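Local atomic coordinates of fatty acid synthase 1, isoform A (Drosophila melanogaster, PDB entry 6FN6), a protein that probably builds long-chain saturated fatty acids from acetyl-CoA and malonyl-CoA using NADPH, this fragment holding its dehydratase, enoylreductase and ketoreductase region. Residues Y607-N612 against K660-T665; I611-V616 against G886-K891; L641-R646 against C666-R671; E684-P689 against K891-V896; C690-V695 against V864-S869. All coordinates share one frame; numbering follows the deposited sequence.

Contact 1. Residues Y607-N612 against K660-T665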
# COMPACT_ATOMS: atom_id res chain seq x y z
N TYR A 607 -5.68 37.72 -21.29
CA TYR A 607 -4.94 38.82 -20.69
C TYR A 607 -3.91 38.29 -19.71
O TYR A 607 -2.75 38.69 -19.72
CB TYR A 607 -5.89 39.79 -19.98
CG TYR A 607 -6.57 40.76 -20.91
CD1 TYR A 607 -7.50 40.32 -21.85
CD2 TYR A 607 -6.29 42.12 -20.86
CE1 TYR A 607 -8.13 41.21 -22.70
CE2 TYR A 607 -6.92 43.01 -21.71
CZ TYR A 607 -7.83 42.55 -22.63
OH TYR A 607 -8.46 43.43 -23.48
N TYR A 608 -4.35 37.37 -18.86
CA TYR A 608 -3.48 36.78 -17.85
C TYR A 608 -3.56 35.26 -17.90
O TYR A 608 -4.64 34.68 -17.84
CB TYR A 608 -3.87 37.29 -16.46
CG TYR A 608 -3.50 38.74 -16.24
CD1 TYR A 608 -4.36 39.76 -16.61
CD2 TYR A 608 -2.27 39.09 -15.68
CE1 TYR A 608 -4.02 41.08 -16.43
CE2 TYR A 608 -1.93 40.41 -15.50
CZ TYR A 608 -2.81 41.40 -15.87
OH TYR A 608 -2.46 42.72 -15.69
N ALA A 609 -2.40 34.62 -18.04
CA ALA A 609 -2.32 33.16 -18.07
C ALA A 609 -1.34 32.68 -17.01
O ALA A 609 -0.13 32.89 -17.14
CB ALA A 609 -1.89 32.68 -19.45
N PRO A 610 -1.85 32.05 -15.94
CA PRO A 610 -0.95 31.50 -14.92
C PRO A 610 -0.24 30.21 -15.35
O PRO A 610 -0.78 29.45 -16.15
CB PRO A 610 -1.88 31.21 -13.74
CG PRO A 610 -3.09 32.04 -13.98
CD PRO A 610 -3.25 32.09 -15.46
N ILE A 611 0.95 29.99 -14.81
CA ILE A 611 1.63 28.72 -14.97
C ILE A 611 1.31 27.83 -13.77
O ILE A 611 1.31 28.30 -12.63
CB ILE A 611 3.15 28.89 -15.12
CG1 ILE A 611 3.48 29.87 -16.25
CG2 ILE A 611 3.82 27.56 -15.38
CD1 ILE A 611 4.06 31.17 -15.76
N ASN A 612 1.04 26.56 -14.04
CA ASN A 612 0.83 25.59 -12.98
C ASN A 612 1.92 24.53 -13.07
O ASN A 612 2.64 24.46 -14.07
CB ASN A 612 -0.55 24.96 -13.11
CG ASN A 612 -1.66 25.89 -12.66
OD1 ASN A 612 -1.97 25.99 -11.47
ND2 ASN A 612 -2.27 26.59 -13.62
N LYS A 660 -4.05 25.01 -23.53
CA LYS A 660 -4.08 26.02 -24.59
C LYS A 660 -4.46 27.42 -24.11
O LYS A 660 -4.86 28.26 -24.92
CB LYS A 660 -5.05 25.58 -25.70
CG LYS A 660 -4.74 24.21 -26.28
CD LYS A 660 -5.81 23.76 -27.26
CE LYS A 660 -5.41 22.46 -27.95
NZ LYS A 660 -4.15 22.59 -28.74
N SER A 661 -4.33 27.69 -22.81
CA SER A 661 -4.68 29.00 -22.28
C SER A 661 -3.49 29.95 -22.37
O SER A 661 -3.65 31.17 -22.28
CB SER A 661 -5.15 28.90 -20.83
OG SER A 661 -4.05 28.94 -19.93
N LEU A 662 -2.30 29.40 -22.56
CA LEU A 662 -1.10 30.21 -22.62
C LEU A 662 -0.91 30.68 -24.06
O LEU A 662 0.07 30.33 -24.73
CB LEU A 662 0.12 29.43 -22.13
CG LEU A 662 1.41 30.23 -21.92
CD1 LEU A 662 1.21 31.35 -20.91
CD2 LEU A 662 2.54 29.32 -21.48
N ALA A 663 -1.88 31.46 -24.52
CA ALA A 663 -1.91 31.95 -25.89
C ALA A 663 -2.62 33.29 -25.92
O ALA A 663 -3.22 33.71 -24.93
CB ALA A 663 -2.61 30.95 -26.79
N THR A 664 -2.56 33.98 -27.05
CA THR A 664 -3.22 35.27 -27.18
C THR A 664 -4.74 35.11 -27.15
O THR A 664 -5.46 36.02 -26.77
CB THR A 664 -2.81 35.98 -28.49
OG1 THR A 664 -3.09 35.12 -29.60
CG2 THR A 664 -1.32 36.31 -28.46
N THR A 665 -5.21 33.93 -27.56
CA THR A 665 -6.63 33.63 -27.54
C THR A 665 -6.85 32.18 -27.12
O THR A 665 -5.99 31.32 -27.35
CB THR A 665 -7.29 33.86 -28.92
OG1 THR A 665 -6.47 33.29 -29.95
CG2 THR A 665 -7.47 35.35 -29.18
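Ala609 carries this contact from the strand side, and Ser661 and Leu662 meet it from the loop. The apolar part is one pair of methyl groups: Ala609 CB lies 3.7 Å from Leu662 CD1. Leu662 sets out alongside the strand. Its CG stands opposite the backbone N (chi1 -170°), and the CD1 branch then reaches the alanine methyl. The second kind of contact is methyl against backbone, with Ala609 CB 3.7 Å from Ser661 O. No hydrogen bond joins the two segments. The hydroxyl of Ser661 is engaged elsewhere, through a hydrogen bond between OG and Glu642 O. Within the loop, Leu662 is the centre of an inverse gamma turn, closed by a weak bond from Ala663 N to Ser661 O (2.9 Å). This bend lets neighbouring loop residues meet the same methyl. Strand 601-611 has a classic beta bulge, in which Tyr607 and Tyr608 both face Ala644. The strand pairs antiparallel with strands 642-646, 665-669 and 891-895. Tyr608 turns away from the loop to touch helix 682-685, and Ile611 packs on helix 876-885.

Contact 2. Residues I611-V616 against G886-K891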
# COMPACT_ATOMS: atom_id res chain seq x y z
N ILE A 611 0.95 29.99 -14.81
CA ILE A 611 1.63 28.72 -14.97
C ILE A 611 1.31 27.83 -13.77
O ILE A 611 1.31 28.30 -12.63
CB ILE A 611 3.15 28.89 -15.12
CG1 ILE A 611 3.48 29.87 -16.25
CG2 ILE A 611 3.82 27.56 -15.38
CD1 ILE A 611 4.06 31.17 -15.76
N ASN A 612 1.04 26.56 -14.04
CA ASN A 612 0.83 25.59 -12.98
C ASN A 612 1.92 24.53 -13.07
O ASN A 612 2.64 24.46 -14.07
CB ASN A 612 -0.55 24.96 -13.11
CG ASN A 612 -1.66 25.89 -12.66
OD1 ASN A 612 -1.97 25.99 -11.47
ND2 ASN A 612 -2.27 26.59 -13.62
N PHE A 613 2.07 23.73 -12.02
CA PHE A 613 3.14 22.74 -11.97
C PHE A 613 3.07 21.79 -13.17
O PHE A 613 4.10 21.34 -13.66
CB PHE A 613 3.08 21.94 -10.66
CG PHE A 613 3.65 22.67 -9.48
CD1 PHE A 613 4.97 23.09 -9.48
CD2 PHE A 613 2.87 22.95 -8.37
CE1 PHE A 613 5.51 23.76 -8.40
CE2 PHE A 613 3.40 23.62 -7.28
CZ PHE A 613 4.72 24.03 -7.30
N ARG A 614 1.86 21.51 -13.66
CA ARG A 614 1.70 20.61 -14.79
C ARG A 614 2.43 21.15 -16.02
O ARG A 614 3.00 20.38 -16.79
CB ARG A 614 0.21 20.41 -15.10
CG ARG A 614 -0.06 19.33 -16.15
CD ARG A 614 -1.54 19.27 -16.51
NE ARG A 614 -1.78 19.12 -17.94
CZ ARG A 614 -1.57 20.07 -18.84
NH1 ARG A 614 -1.09 21.25 -18.47
NH2 ARG A 614 -1.82 19.84 -20.12
N ASP A 615 2.42 22.47 -16.19
CA ASP A 615 3.13 23.10 -17.29
C ASP A 615 4.63 22.93 -17.11
O ASP A 615 5.36 22.64 -18.06
CB ASP A 615 2.77 24.58 -17.40
CG ASP A 615 1.31 24.80 -17.74
OD1 ASP A 615 0.69 23.89 -18.33
OD2 ASP A 615 0.77 25.88 -17.42
N VAL A 616 5.10 23.11 -15.88
CA VAL A 616 6.52 22.97 -15.57
C VAL A 616 6.95 21.53 -15.78
O VAL A 616 7.98 21.26 -16.41
CB VAL A 616 6.83 23.42 -14.13
CG1 VAL A 616 8.33 23.34 -13.84
CG2 VAL A 616 6.32 24.84 -13.89
N GLY A 886 10.91 27.31 -6.47
CA GLY A 886 10.06 27.02 -5.33
C GLY A 886 10.11 28.05 -4.22
O GLY A 886 9.59 27.81 -3.13
N LYS A 887 10.74 29.20 -4.48
CA LYS A 887 10.77 30.28 -3.50
C LYS A 887 9.50 31.12 -3.59
O LYS A 887 9.27 32.00 -2.76
CB LYS A 887 12.00 31.18 -3.69
CG LYS A 887 12.04 31.89 -5.04
CD LYS A 887 13.26 32.81 -5.14
CE LYS A 887 13.09 34.04 -4.26
NZ LYS A 887 14.21 35.02 -4.41
N HIS A 888 8.69 30.84 -4.60
CA HIS A 888 7.52 31.67 -4.89
C HIS A 888 6.37 31.34 -3.94
O HIS A 888 6.19 30.19 -3.54
CB HIS A 888 7.07 31.47 -6.34
CG HIS A 888 6.50 30.11 -6.61
ND1 HIS A 888 5.14 29.86 -6.59
CD2 HIS A 888 7.10 28.93 -6.89
CE1 HIS A 888 4.93 28.58 -6.85
NE2 HIS A 888 6.10 28.00 -7.04
N ILE A 889 5.58 32.36 -3.63
CA ILE A 889 4.40 32.20 -2.80
C ILE A 889 3.19 32.70 -3.59
O ILE A 889 3.14 33.86 -3.98
CB ILE A 889 4.54 32.96 -1.46
CG1 ILE A 889 5.64 32.31 -0.61
CG2 ILE A 889 3.20 32.99 -0.70
CD1 ILE A 889 5.90 33.01 0.71
N GLY A 890 2.24 31.81 -3.82
CA GLY A 890 1.05 32.15 -4.57
C GLY A 890 1.12 31.70 -6.01
O GLY A 890 1.76 30.70 -6.33
N LYS A 891 0.45 32.44 -6.89
CA LYS A 891 0.36 32.05 -8.29
C LYS A 891 1.33 32.84 -9.17
O LYS A 891 1.49 34.05 -9.02
CB LYS A 891 -1.07 32.25 -8.80
CG LYS A 891 -1.40 31.46 -10.06
CD LYS A 891 -1.25 29.97 -9.83
CE LYS A 891 -2.40 29.18 -10.43
NZ LYS A 891 -2.33 27.74 -10.04
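Asn612 and Lys891 converge on one carboxylate oxygen, Glu642 OE2. Asn612 ND2 is hydrogen-bonded to it, and Lys891 NZ forms a long, weak ion pair with it. Asn612 OD1 and Lys891 NZ are modelled too close for a sound bond, so that pair is doubtful. Lys891 bends at chi2 and chi3 on its way, and its CD passes 4.1 Å from Ile611 O. The asparagine sits at the N-cap position of helix 613-620, but its side chain makes no capping bond. A weak bond runs from Asn612 N to Asp615 OD2 (3.5 Å, 172° at the hydrogen) in the first turn. The other carboxylate oxygen, Asp615 OD1, makes a salt bridge with Arg614 NH1 at 3.2 Å.

The second touch is between two rings. Phe613 CZ comes to the edge of the His888 ring, near its plane, 4.2 Å from NE2. On the same imidazole, ND1 gives a weak bond to Gly890 O, which lies in the ring plane. Met883 of helix 876-885 touches both Phe613 and His888. The start of one helix thus meets the loop that leads from helix 876-885 into strand 891-895, in a region consistent with the enoylreductase, a member of the medium-chain dehydrogenase/reductase superfamily.

Contact 3. Residues L641-R646 against C666-R671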
# COMPACT_ATOMS: atom_id res chain seq x y z
N LEU A 641 -3.44 26.18 -18.39
CA LEU A 641 -4.56 25.45 -17.80
C LEU A 641 -5.72 26.38 -17.45
O LEU A 641 -6.87 25.94 -17.33
CB LEU A 641 -4.09 24.71 -16.55
CG LEU A 641 -3.34 23.40 -16.78
CD1 LEU A 641 -2.73 22.93 -15.47
CD2 LEU A 641 -4.23 22.33 -17.38
N GLU A 642 -5.42 27.66 -17.28
CA GLU A 642 -6.43 28.64 -16.90
C GLU A 642 -6.03 30.03 -17.38
O GLU A 642 -4.89 30.25 -17.80
CB GLU A 642 -6.62 28.65 -15.39
CG GLU A 642 -5.37 29.05 -14.61
CD GLU A 642 -5.52 28.89 -13.11
OE1 GLU A 642 -6.63 29.15 -12.59
OE2 GLU A 642 -4.53 28.51 -12.46
N PHE A 643 -6.97 30.97 -17.32
CA PHE A 643 -6.69 32.34 -17.73
C PHE A 643 -7.77 33.31 -17.27
O PHE A 643 -8.90 32.92 -16.99
CB PHE A 643 -6.57 32.43 -19.26
CG PHE A 643 -7.87 32.23 -19.98
CD1 PHE A 643 -8.71 33.30 -20.23
CD2 PHE A 643 -8.26 30.98 -20.43
CE1 PHE A 643 -9.91 33.13 -20.89
CE2 PHE A 643 -9.45 30.80 -21.10
CZ PHE A 643 -10.28 31.88 -21.33
N ALA A 644 -7.40 34.58 -17.20
CA ALA A 644 -8.35 35.67 -17.05
C ALA A 644 -8.27 36.54 -18.30
O ALA A 644 -7.18 36.87 -18.76
CB ALA A 644 -8.07 36.48 -15.80
N GLY A 645 -9.42 36.91 -18.84
CA GLY A 645 -9.46 37.68 -20.07
C GLY A 645 -10.82 38.25 -20.39
O GLY A 645 -11.62 38.53 -19.50
N ARG A 646 -11.09 38.43 -21.68
CA ARG A 646 -12.34 39.02 -22.14
C ARG A 646 -13.15 38.06 -23.01
O ARG A 646 -12.59 37.26 -23.77
CB ARG A 646 -12.08 40.32 -22.89
CG ARG A 646 -11.57 41.43 -21.99
CD ARG A 646 -11.50 42.76 -22.72
NE ARG A 646 -10.97 43.82 -21.87
CZ ARG A 646 -11.69 44.48 -20.96
NH1 ARG A 646 -11.13 45.42 -20.23
NH2 ARG A 646 -12.98 44.20 -20.79
N CYS A 666 -7.98 31.91 -26.49
CA CYS A 666 -8.30 30.56 -26.05
C CYS A 666 -9.80 30.28 -26.17
O CYS A 666 -10.62 31.16 -25.94
CB CYS A 666 -7.85 30.34 -24.60
SG CYS A 666 -8.05 28.63 -24.01
N VAL A 667 -10.14 29.06 -26.56
CA VAL A 667 -11.52 28.62 -26.60
C VAL A 667 -11.88 27.95 -25.28
O VAL A 667 -11.35 26.89 -24.95
CB VAL A 667 -11.77 27.67 -27.79
CG1 VAL A 667 -13.22 27.21 -27.81
CG2 VAL A 667 -11.41 28.35 -29.10
N ALA A 668 -12.78 28.57 -24.52
CA ALA A 668 -13.16 28.07 -23.21
C ALA A 668 -14.59 27.54 -23.20
O ALA A 668 -15.43 27.98 -23.98
CB ALA A 668 -13.01 29.17 -22.17
N SER A 669 -14.85 26.57 -22.32
CA SER A 669 -16.19 26.01 -22.15
C SER A 669 -17.02 26.83 -21.17
O SER A 669 -16.55 27.14 -20.07
CB SER A 669 -16.09 24.56 -21.67
OG SER A 669 -17.37 24.04 -21.34
N LYS A 670 -18.24 27.18 -21.56
CA LYS A 670 -19.08 28.04 -20.73
C LYS A 670 -19.34 27.42 -19.37
O LYS A 670 -19.44 28.13 -18.36
CB LYS A 670 -20.42 28.32 -21.41
CG LYS A 670 -20.32 28.96 -22.79
CD LYS A 670 -21.71 29.17 -23.39
CE LYS A 670 -21.64 29.61 -24.85
NZ LYS A 670 -21.12 31.00 -24.99
N ARG A 671 -19.44 26.10 -19.33
CA ARG A 671 -19.68 25.40 -18.07
C ARG A 671 -18.57 25.73 -17.08
O ARG A 671 -18.82 25.89 -15.89
CB ARG A 671 -19.77 23.89 -18.29
CG ARG A 671 -20.92 23.46 -19.18
CD ARG A 671 -21.03 21.95 -19.22
NE ARG A 671 -19.87 21.32 -19.86
CZ ARG A 671 -19.82 20.96 -21.14
NH1 ARG A 671 -20.86 21.15 -21.95
NH2 ARG A 671 -18.71 20.40 -21.62
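Phe643 reaches across from strand 642-646 to Cys666 and Ala668 on strand 665-669. The first kind of contact is apolar. Phe643 CE2 lies 3.9 Å from Cys666 CB, and Phe643 CZ lies 3.9 Å from Ala668 CB. The alanine methyl sits at the edge of the ring, near its plane, while Cys666 CB approaches obliquely. Phe643 CG is held between its backbone N and carbonyl carbon (chi1 70°), which directs the ring at the other strand.

The second kind is a sulfur-aromatic contact. Cys666 SG is 4.9 Å from the centroid of the Phe643 ring and 55° off the ring normal, so the sulfur stands neither squarely over the face nor in the plane. It shares CE2 with its own CB as nearest ring atom.

No hydrogen bond crosses between these strands. Both pair antiparallel with strand 601-611 in one mixed sheet of the enoylreductase region, probably the substrate-binding part of its medium-chain dehydrogenase/reductase fold. Cys604 and Ala655 also touch the phenylalanine. The Glu642 side chain leaves the backbone away from this contact, and its OE1 accepts a hydrogen bond from Cys690 N. Everything that meets across the contact is carbon or sulfur. The contact therefore rests on shape and dispersion forces, with the thiol acting as a bulky, polarisable group beside the ring, and it is buried from solvent.

Contact 4. Residues E684-P689 against K891-V896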
# COMPACT_ATOMS: atom_id res chain seq x y z
N GLU A 684 -5.65 39.36 -10.43
CA GLU A 684 -6.13 38.65 -9.26
C GLU A 684 -7.00 37.45 -9.66
O GLU A 684 -6.79 36.34 -9.18
CB GLU A 684 -6.94 39.59 -8.36
CG GLU A 684 -6.09 40.56 -7.56
CD GLU A 684 -6.92 41.60 -6.84
OE1 GLU A 684 -8.11 41.32 -6.55
OE2 GLU A 684 -6.40 42.70 -6.56
N ALA A 685 -7.97 37.70 -10.53
CA ALA A 685 -8.95 36.68 -10.91
C ALA A 685 -8.28 35.44 -11.50
O ALA A 685 -8.71 34.32 -11.25
CB ALA A 685 -9.95 37.26 -11.89
N SER A 686 -7.23 35.65 -12.28
CA SER A 686 -6.54 34.57 -12.97
C SER A 686 -6.06 33.47 -12.02
O SER A 686 -5.83 32.34 -12.43
CB SER A 686 -5.35 35.11 -13.77
OG SER A 686 -4.43 35.79 -12.92
N THR A 687 -5.89 33.82 -10.75
CA THR A 687 -5.34 32.90 -9.76
C THR A 687 -6.37 31.90 -9.22
O THR A 687 -6.00 30.91 -8.59
CB THR A 687 -4.74 33.65 -8.56
OG1 THR A 687 -5.79 34.29 -7.82
CG2 THR A 687 -3.75 34.71 -9.02
N VAL A 688 -7.65 32.16 -9.47
CA VAL A 688 -8.72 31.45 -8.78
C VAL A 688 -9.11 30.09 -9.39
O VAL A 688 -9.17 29.10 -8.67
CB VAL A 688 -9.97 32.36 -8.67
CG1 VAL A 688 -11.16 31.59 -8.12
CG2 VAL A 688 -9.67 33.56 -7.81
N PRO A 689 -9.40 30.05 -10.70
CA PRO A 689 -10.04 28.88 -11.32
C PRO A 689 -9.49 27.51 -10.91
O PRO A 689 -10.26 26.68 -10.42
CB PRO A 689 -9.78 29.11 -12.81
CG PRO A 689 -9.71 30.56 -12.96
CD PRO A 689 -9.07 31.08 -11.70
N LYS A 891 0.45 32.44 -6.89
CA LYS A 891 0.36 32.05 -8.29
C LYS A 891 1.33 32.84 -9.17
O LYS A 891 1.49 34.05 -9.02
CB LYS A 891 -1.07 32.25 -8.80
CG LYS A 891 -1.40 31.46 -10.06
CD LYS A 891 -1.25 29.97 -9.83
CE LYS A 891 -2.40 29.18 -10.43
NZ LYS A 891 -2.33 27.74 -10.04
N VAL A 892 1.98 32.13 -10.10
CA VAL A 892 2.85 32.75 -11.09
C VAL A 892 2.03 33.05 -12.34
O VAL A 892 1.46 32.14 -12.93
CB VAL A 892 4.05 31.83 -11.42
CG1 VAL A 892 4.98 32.49 -12.43
CG2 VAL A 892 4.81 31.47 -10.15
N VAL A 893 1.99 34.32 -12.74
CA VAL A 893 1.13 34.74 -13.84
C VAL A 893 1.90 35.45 -14.95
O VAL A 893 2.79 36.26 -14.69
CB VAL A 893 -0.01 35.64 -13.33
CG1 VAL A 893 -1.05 35.85 -14.42
CG2 VAL A 893 -0.65 35.04 -12.08
N ILE A 894 1.54 35.15 -16.20
CA ILE A 894 2.11 35.83 -17.35
C ILE A 894 1.15 36.89 -17.87
O ILE A 894 -0.00 36.59 -18.20
CB ILE A 894 2.49 34.84 -18.46
CG1 ILE A 894 3.70 34.01 -18.03
CG2 ILE A 894 2.81 35.58 -19.77
CD1 ILE A 894 4.02 32.86 -18.95
N LYS A 895 1.64 38.12 -17.96
CA LYS A 895 0.84 39.25 -18.43
C LYS A 895 0.89 39.34 -19.95
O LYS A 895 1.78 39.97 -20.51
CB LYS A 895 1.36 40.54 -17.80
CG LYS A 895 0.65 41.82 -18.25
CD LYS A 895 1.60 43.01 -18.18
CE LYS A 895 2.00 43.33 -16.75
NZ LYS A 895 2.97 44.45 -16.68
N VAL A 896 -0.07 38.70 -20.60
CA VAL A 896 -0.14 38.73 -22.06
C VAL A 896 -0.60 40.11 -22.52
O VAL A 896 -0.05 40.68 -23.46
CB VAL A 896 -1.08 37.62 -22.59
CG1 VAL A 896 -1.06 37.60 -24.11
CG2 VAL A 896 -0.68 36.26 -22.02
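Ser686 and Thr687, in the type I beta turn from Ala685 to Val688 that follows helix 682-685, pack on strand 891-895. Thr687 CG2 lies 3.6 Å from Lys891 CB, and the two side chains slide past each other in opposite directions. Beside them, Ser686 OG is 3.7 Å from Val893 CG1. The partner is a methyl group, so this is a van der Waals touch; the hydroxyl's hydrogen bond goes to Glu683 O.

Hydrogen bonds hold the threonine's other branch. OG1 gives a 2.7 Å hydrogen bond to Glu684 O, arriving nearly in line with the carbonyl (164°). Thr687 N bonds to the same oxygen at 3.1 Å, so Glu684 O is gripped twice by one residue. OG1 also takes a hydrogen bond from Leu866 N. With OG1 held between the backbone N and the carbonyl carbon (chi1 68°), CG2 is left to face the strand. Replacing Thr687 by an alanine removes OG1 and CG2, which is likely to leave Leu866 N without its acceptor, cost Glu684 O one of its two donors and open a gap beside the Lys891 chain. Strand 891-895 lies between strands 601-611 and 868-872. The turn covers it on the face where Tyr608 and Thr868 also touch Val893, and helix 689-702 follows directly.

Contact 5. Residues C690-V695 against V864-S869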
# COMPACT_ATOMS: atom_id res chain seq x y z
N CYS A 690 -8.21 27.26 -11.13
CA CYS A 690 -7.66 25.92 -10.95
C CYS A 690 -7.53 25.51 -9.49
O CYS A 690 -8.05 24.46 -9.10
CB CYS A 690 -6.29 25.82 -11.63
SG CYS A 690 -6.40 25.60 -13.41
N VAL A 691 -6.82 26.30 -8.70
CA VAL A 691 -6.53 25.92 -7.32
C VAL A 691 -7.82 25.75 -6.52
O VAL A 691 -7.91 24.87 -5.67
CB VAL A 691 -5.60 26.95 -6.63
CG1 VAL A 691 -4.22 26.93 -7.28
CG2 VAL A 691 -6.20 28.35 -6.66
N TYR A 692 -8.82 26.58 -6.80
CA TYR A 692 -10.07 26.52 -6.04
C TYR A 692 -11.00 25.43 -6.56
O TYR A 692 -11.70 24.79 -5.78
CB TYR A 692 -10.78 27.87 -6.06
CG TYR A 692 -10.25 28.82 -5.01
CD1 TYR A 692 -10.62 28.68 -3.68
CD2 TYR A 692 -9.38 29.84 -5.34
CE1 TYR A 692 -10.13 29.53 -2.71
CE2 TYR A 692 -8.89 30.71 -4.38
CZ TYR A 692 -9.27 30.55 -3.07
OH TYR A 692 -8.79 31.41 -2.10
N SER A 693 -11.02 25.22 -7.87
CA SER A 693 -11.76 24.10 -8.43
C SER A 693 -11.20 22.80 -7.86
O SER A 693 -11.94 21.86 -7.60
CB SER A 693 -11.67 24.09 -9.96
OG SER A 693 -12.31 25.24 -10.50
N THR A 694 -9.88 22.77 -7.68
CA THR A 694 -9.21 21.61 -7.10
C THR A 694 -9.62 21.44 -5.64
O THR A 694 -9.98 20.34 -5.21
CB THR A 694 -7.68 21.75 -7.19
OG1 THR A 694 -7.30 21.95 -8.56
CG2 THR A 694 -6.99 20.51 -6.65
N VAL A 695 -9.55 22.53 -4.89
CA VAL A 695 -9.82 22.49 -3.46
C VAL A 695 -11.24 22.02 -3.20
O VAL A 695 -11.49 21.21 -2.31
CB VAL A 695 -9.57 23.88 -2.82
CG1 VAL A 695 -10.30 24.01 -1.48
CG2 VAL A 695 -8.09 24.12 -2.62
N VAL A 864 -10.41 33.75 -2.14
CA VAL A 864 -9.63 34.97 -2.23
C VAL A 864 -8.56 34.81 -3.31
O VAL A 864 -7.94 33.75 -3.42
CB VAL A 864 -8.99 35.32 -0.86
CG1 VAL A 864 -8.14 36.59 -0.96
CG2 VAL A 864 -10.06 35.48 0.19
N PRO A 865 -8.33 35.86 -4.12
CA PRO A 865 -7.24 35.72 -5.08
C PRO A 865 -5.89 35.60 -4.38
O PRO A 865 -5.72 36.13 -3.28
CB PRO A 865 -7.33 37.01 -5.91
CG PRO A 865 -8.02 37.98 -5.02
CD PRO A 865 -8.99 37.18 -4.22
N LEU A 866 -4.95 34.92 -5.02
CA LEU A 866 -3.64 34.67 -4.42
C LEU A 866 -2.66 35.80 -4.73
O LEU A 866 -2.89 36.59 -5.64
CB LEU A 866 -3.07 33.35 -4.94
CG LEU A 866 -3.59 32.06 -4.31
CD1 LEU A 866 -5.09 31.90 -4.51
CD2 LEU A 866 -2.85 30.88 -4.91
N PRO A 867 -1.58 35.88 -3.94
CA PRO A 867 -0.47 36.77 -4.33
C PRO A 867 0.04 36.40 -5.72
O PRO A 867 -0.06 35.24 -6.12
CB PRO A 867 0.59 36.50 -3.26
CG PRO A 867 -0.17 36.01 -2.09
CD PRO A 867 -1.33 35.23 -2.65
N THR A 868 0.56 37.38 -6.45
CA THR A 868 0.99 37.16 -7.82
C THR A 868 2.44 37.56 -8.05
O THR A 868 2.90 38.60 -7.58
CB THR A 868 0.12 37.94 -8.81
OG1 THR A 868 0.10 39.33 -8.45
CG2 THR A 868 -1.31 37.39 -8.81
N SER A 869 3.16 36.73 -8.79
CA SER A 869 4.48 37.07 -9.30
C SER A 869 4.36 37.17 -10.81
O SER A 869 4.42 36.16 -11.51
CB SER A 869 5.52 36.02 -8.89
OG SER A 869 5.50 35.80 -7.49
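Tyr692, on helix 689-702, reaches the loop at Val864, where the chain returns from what is probably the Rossmann-type part of the enoylreductase. Its OH gives a 2.8 Å hydrogen bond to Val864 O. The hydroxyl arrives in the carbonyl plane, on a lone pair, at 121°. The tyrosine's CG stands opposite its own carbonyl carbon (chi1 -83°), and the ring extends from the helix to the backbone of Val864.

The rest of the first shell is apolar. Tyr692 CE2 is 4.0 Å from Leu866 CD1, which approaches the ring obliquely. The same methyl lies 4.3 Å from Val691 CG2, so Leu866 CD1 bridges two successive helix residues. A phenylalanine in place of Tyr692 could still touch Leu866, but would probably leave Val864 O without this donor and the loop less firmly tied to the helix.

Further out, Ala723 and Val727 of helix 719-731 also pack on the tyrosine, and Arg751 of helix 742-751 touches Val864. The contact thus lies between helices 719-731 and 742-751, of the probable nucleotide-binding fold, and the sheet that holds strands 868-872 and 891-895. Glu642 OE1 takes a bond from Cys690 N at the start of the helix. One turn on, Thr694 OG1 bonds to Cys690 O at 2.7 Å from above the carbonyl plane, while Thr694 N reaches that oxygen from the opposite face.

In the fold
Strand 601-611 and the helix that follows it, 613-620, open contacts 1 and 2, which share Ile611 and Asn612. Contact 1 closes first, a short loop back from residues 660-665. Contact 3 crosses it, starting inside that loop at 641-646 and ending beyond it at 666-671. Both lie in series with contacts 4 and 5. The chain next runs through the parallel six-stranded sheet, probably the nucleotide-binding one, and returns at 864-869, closing contact 5. Contact 2 closes at 886-891, enclosing contacts 3 and 5. Contact 4 ends last, crosses contact 2 at shared Lys891, and encloses contact 5. Contacts 1 and 3 hold the mixed sheet and its loop together; contacts 2, 4 and 5 tie adjacent helices and turns to the chain's return.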